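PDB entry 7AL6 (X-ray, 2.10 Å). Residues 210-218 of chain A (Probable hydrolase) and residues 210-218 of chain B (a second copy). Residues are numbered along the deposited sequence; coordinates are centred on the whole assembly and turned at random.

Chain A, residues 210-218: PLRLTQAHA
Chain B, residues 210-218: PLRLTQAHA

The same segment from two copies of a probable hydrolase meets itself in a nearly symmetric contact that buries 414 Å², both sides summed. Each stretch is extended through residues 211-214 and turns helical at 215. The register is reciprocal: the CA atoms of Leu A211 and Leu B213 lie 8.4 Å apart, those of Leu A213 and Leu B211 8.5 Å, and those of Thr A214 and Thr B214 9.4 Å.

Apolar packing forms the centre. The CA-to-CB bonds of Leu A211 and Leu B211 (phi/psi -143/103 and -156/104) point toward the partner; both have chi1 t and chi2 p. Leu A211 CD2 meets Leu B211 CD2 at 3.7 Å. Leu A213 and Leu B213 (chi1 m, chi2 t) start away from the partner, but their ends come back. Leu A211 CD2 lies 3.8 Å from Leu B213 CD2, and Leu A213 CD2 lies 3.7 Å from Leu B211 CD2. Branched aliphatic chains suit this buried apolar cluster.

The histidines and threonines pack beside the leucines. Both histidines have chi1 m and chi2 near 100°. Leu A211 CD1 lies 3.7 Å from His B217 NE2, and His A217 NE2 3.6 Å from Leu B211 CD1. His A217 CE1 meets Thr B214 CG2 at 3.4 Å, and Thr A214 CG2 meets His B217 CE1 at 3.5 Å; each methyl sits at the ring edge.

Thr caps each helix and also binds the ring. With chi1 p, Thr A214 OG1 accepts from His A217 N at 3.0 Å, and Thr B214 OG1 from His B217 N at 3.2 Å. Thr A214 N donates to His A217 ND1, and Thr B214 N to His B217 ND1, both at 3.2 Å. Thr A214 OG1 also bonds His A217 ND1 (2.8 Å), and Thr B214 OG1 His B217 ND1 (3.0 Å). With ND1 engaged, NE2 faces the partner.

No direct hydrogen bond crosses. Two waters bridge instead. One donates to Arg A212 O (2.8 Å) and bonds His B217 NE2 (2.6 Å). The other donates to Arg B212 O (2.7 Å) and bonds His A217 NE2 (2.8 Å). The CA-to-CB bonds of Arg A212 and Arg B212 point away, and both residues are exposed.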

# COMPACT_ATOMS: atom_id res chain seq x y z
N PRO A 210 12.57 -12.46 -14.61
CA PRO A 210 14.00 -12.45 -14.29
C PRO A 210 14.64 -13.84 -14.32
O PRO A 210 15.87 -13.93 -14.32
CB PRO A 210 14.03 -11.88 -12.88
CG PRO A 210 12.70 -12.27 -12.30
CD PRO A 210 11.73 -12.27 -13.41
N LEU A 211 13.85 -14.88 -14.15
CA LEU A 211 14.36 -16.26 -14.16
C LEU A 211 13.33 -17.15 -14.83
O LEU A 211 12.38 -17.51 -14.18
CB LEU A 211 14.63 -16.74 -12.74
CG LEU A 211 15.25 -18.13 -12.65
CD1 LEU A 211 16.60 -18.18 -13.33
CD2 LEU A 211 15.38 -18.56 -11.21
N ARG A 212 13.53 -17.53 -16.08
CA ARG A 212 12.62 -18.44 -16.79
C ARG A 212 12.81 -19.86 -16.26
O ARG A 212 13.87 -20.17 -15.77
CB ARG A 212 12.87 -18.34 -18.29
CG ARG A 212 11.60 -18.11 -19.08
CD ARG A 212 11.59 -16.90 -19.96
NE ARG A 212 12.03 -17.28 -21.28
CZ ARG A 212 11.49 -16.89 -22.41
NH1 ARG A 212 12.00 -17.30 -23.55
NH2 ARG A 212 10.44 -16.09 -22.43
N LEU A 213 11.77 -20.68 -16.31
CA LEU A 213 11.89 -22.11 -15.99
C LEU A 213 12.70 -22.74 -17.13
O LEU A 213 12.49 -22.36 -18.25
CB LEU A 213 10.51 -22.76 -15.96
CG LEU A 213 9.56 -22.33 -14.86
CD1 LEU A 213 8.23 -23.00 -15.05
CD2 LEU A 213 10.12 -22.66 -13.51
N THR A 214 13.62 -23.63 -16.83
CA THR A 214 14.28 -24.38 -17.90
C THR A 214 13.33 -25.43 -18.44
O THR A 214 12.31 -25.76 -17.82
CB THR A 214 15.54 -25.06 -17.39
OG1 THR A 214 15.17 -26.21 -16.59
CG2 THR A 214 16.37 -24.11 -16.56
N GLN A 215 13.69 -25.98 -19.60
CA GLN A 215 12.92 -27.09 -20.16
C GLN A 215 12.77 -28.22 -19.16
O GLN A 215 11.70 -28.83 -19.07
CB GLN A 215 13.58 -27.61 -21.45
CG GLN A 215 12.80 -28.75 -22.09
CD GLN A 215 13.16 -29.00 -23.57
OE1 GLN A 215 12.35 -28.75 -24.48
NE2 GLN A 215 14.37 -29.49 -23.80
N ALA A 216 13.82 -28.52 -18.40
CA ALA A 216 13.72 -29.59 -17.41
C ALA A 216 12.76 -29.20 -16.27
O ALA A 216 12.01 -30.05 -15.77
CB ALA A 216 15.11 -29.92 -16.86
N HIS A 217 12.78 -27.94 -15.83
CA HIS A 217 11.77 -27.50 -14.86
C HIS A 217 10.36 -27.77 -15.36
O HIS A 217 9.56 -28.45 -14.69
CB HIS A 217 11.93 -26.00 -14.56
CG HIS A 217 13.09 -25.69 -13.68
ND1 HIS A 217 14.28 -25.21 -14.16
CD2 HIS A 217 13.24 -25.81 -12.34
CE1 HIS A 217 15.12 -25.04 -13.15
NE2 HIS A 217 14.50 -25.37 -12.04
N ALA A 218 10.04 -27.27 -16.55
CA ALA A 218 8.70 -27.43 -17.11
C ALA A 218 8.30 -28.89 -17.24
O ALA A 218 7.14 -29.24 -16.96
CB ALA A 218 8.62 -26.75 -18.48
N PRO B 210 10.52 -19.91 -4.08
CA PRO B 210 9.71 -20.79 -4.94
C PRO B 210 10.51 -21.49 -6.04
O PRO B 210 10.00 -22.45 -6.63
CB PRO B 210 8.67 -19.84 -5.54
CG PRO B 210 9.41 -18.49 -5.59
CD PRO B 210 10.25 -18.47 -4.33
N LEU B 211 11.70 -21.00 -6.39
CA LEU B 211 12.43 -21.49 -7.56
C LEU B 211 13.91 -21.19 -7.35
O LEU B 211 14.33 -20.05 -7.53
CB LEU B 211 11.94 -20.85 -8.85
CG LEU B 211 12.81 -21.15 -10.09
CD1 LEU B 211 12.98 -22.69 -10.26
CD2 LEU B 211 12.32 -20.57 -11.40
N ARG B 212 14.68 -22.22 -7.00
CA ARG B 212 16.12 -22.04 -6.82
C ARG B 212 16.82 -21.95 -8.16
O ARG B 212 16.35 -22.47 -9.17
CB ARG B 212 16.69 -23.20 -6.00
CG ARG B 212 16.51 -23.01 -4.52
CD ARG B 212 17.45 -23.91 -3.76
NE ARG B 212 17.47 -23.66 -2.33
CZ ARG B 212 17.66 -24.62 -1.42
NH1 ARG B 212 17.82 -25.88 -1.80
NH2 ARG B 212 17.68 -24.31 -0.13
N LEU B 213 17.96 -21.25 -8.17
CA LEU B 213 18.88 -21.37 -9.30
C LEU B 213 19.42 -22.80 -9.38
O LEU B 213 19.66 -23.44 -8.34
CB LEU B 213 20.05 -20.41 -9.13
CG LEU B 213 19.74 -18.91 -9.16
CD1 LEU B 213 21.02 -18.15 -9.03
CD2 LEU B 213 19.05 -18.49 -10.41
N THR B 214 19.57 -23.32 -10.60
CA THR B 214 20.25 -24.61 -10.68
C THR B 214 21.77 -24.41 -10.62
O THR B 214 22.28 -23.29 -10.74
CB THR B 214 19.89 -25.37 -11.95
OG1 THR B 214 20.54 -24.80 -13.08
CG2 THR B 214 18.40 -25.38 -12.17
N GLN B 215 22.50 -25.52 -10.42
CA GLN B 215 23.96 -25.44 -10.44
C GLN B 215 24.42 -24.76 -11.72
O GLN B 215 25.25 -23.84 -11.69
CB GLN B 215 24.57 -26.84 -10.34
CG GLN B 215 26.09 -26.87 -10.50
CD GLN B 215 26.67 -28.27 -10.29
OE1 GLN B 215 27.22 -28.57 -9.24
NE2 GLN B 215 26.52 -29.13 -11.29
N ALA B 216 23.85 -25.16 -12.84
CA ALA B 216 24.21 -24.56 -14.11
C ALA B 216 23.98 -23.05 -14.11
O ALA B 216 24.81 -22.28 -14.61
CB ALA B 216 23.43 -25.25 -15.23
N HIS B 217 22.84 -22.61 -13.57
CA HIS B 217 22.60 -21.17 -13.51
C HIS B 217 23.70 -20.49 -12.72
O HIS B 217 24.31 -19.50 -13.16
CB HIS B 217 21.25 -20.86 -12.82
CG HIS B 217 20.04 -21.06 -13.68
ND1 HIS B 217 19.25 -22.18 -13.59
CD2 HIS B 217 19.45 -20.26 -14.61
CE1 HIS B 217 18.25 -22.08 -14.45
NE2 HIS B 217 18.34 -20.92 -15.06
N ALA B 218 23.93 -20.97 -11.51
CA ALA B 218 24.92 -20.37 -10.64
C ALA B 218 26.31 -20.34 -11.29
O ALA B 218 27.04 -19.35 -11.14
CB ALA B 218 24.96 -21.14 -9.32
O HOH W 1 16.46 -20.32 -16.80
O HOH W 2 15.53 -25.00 -9.47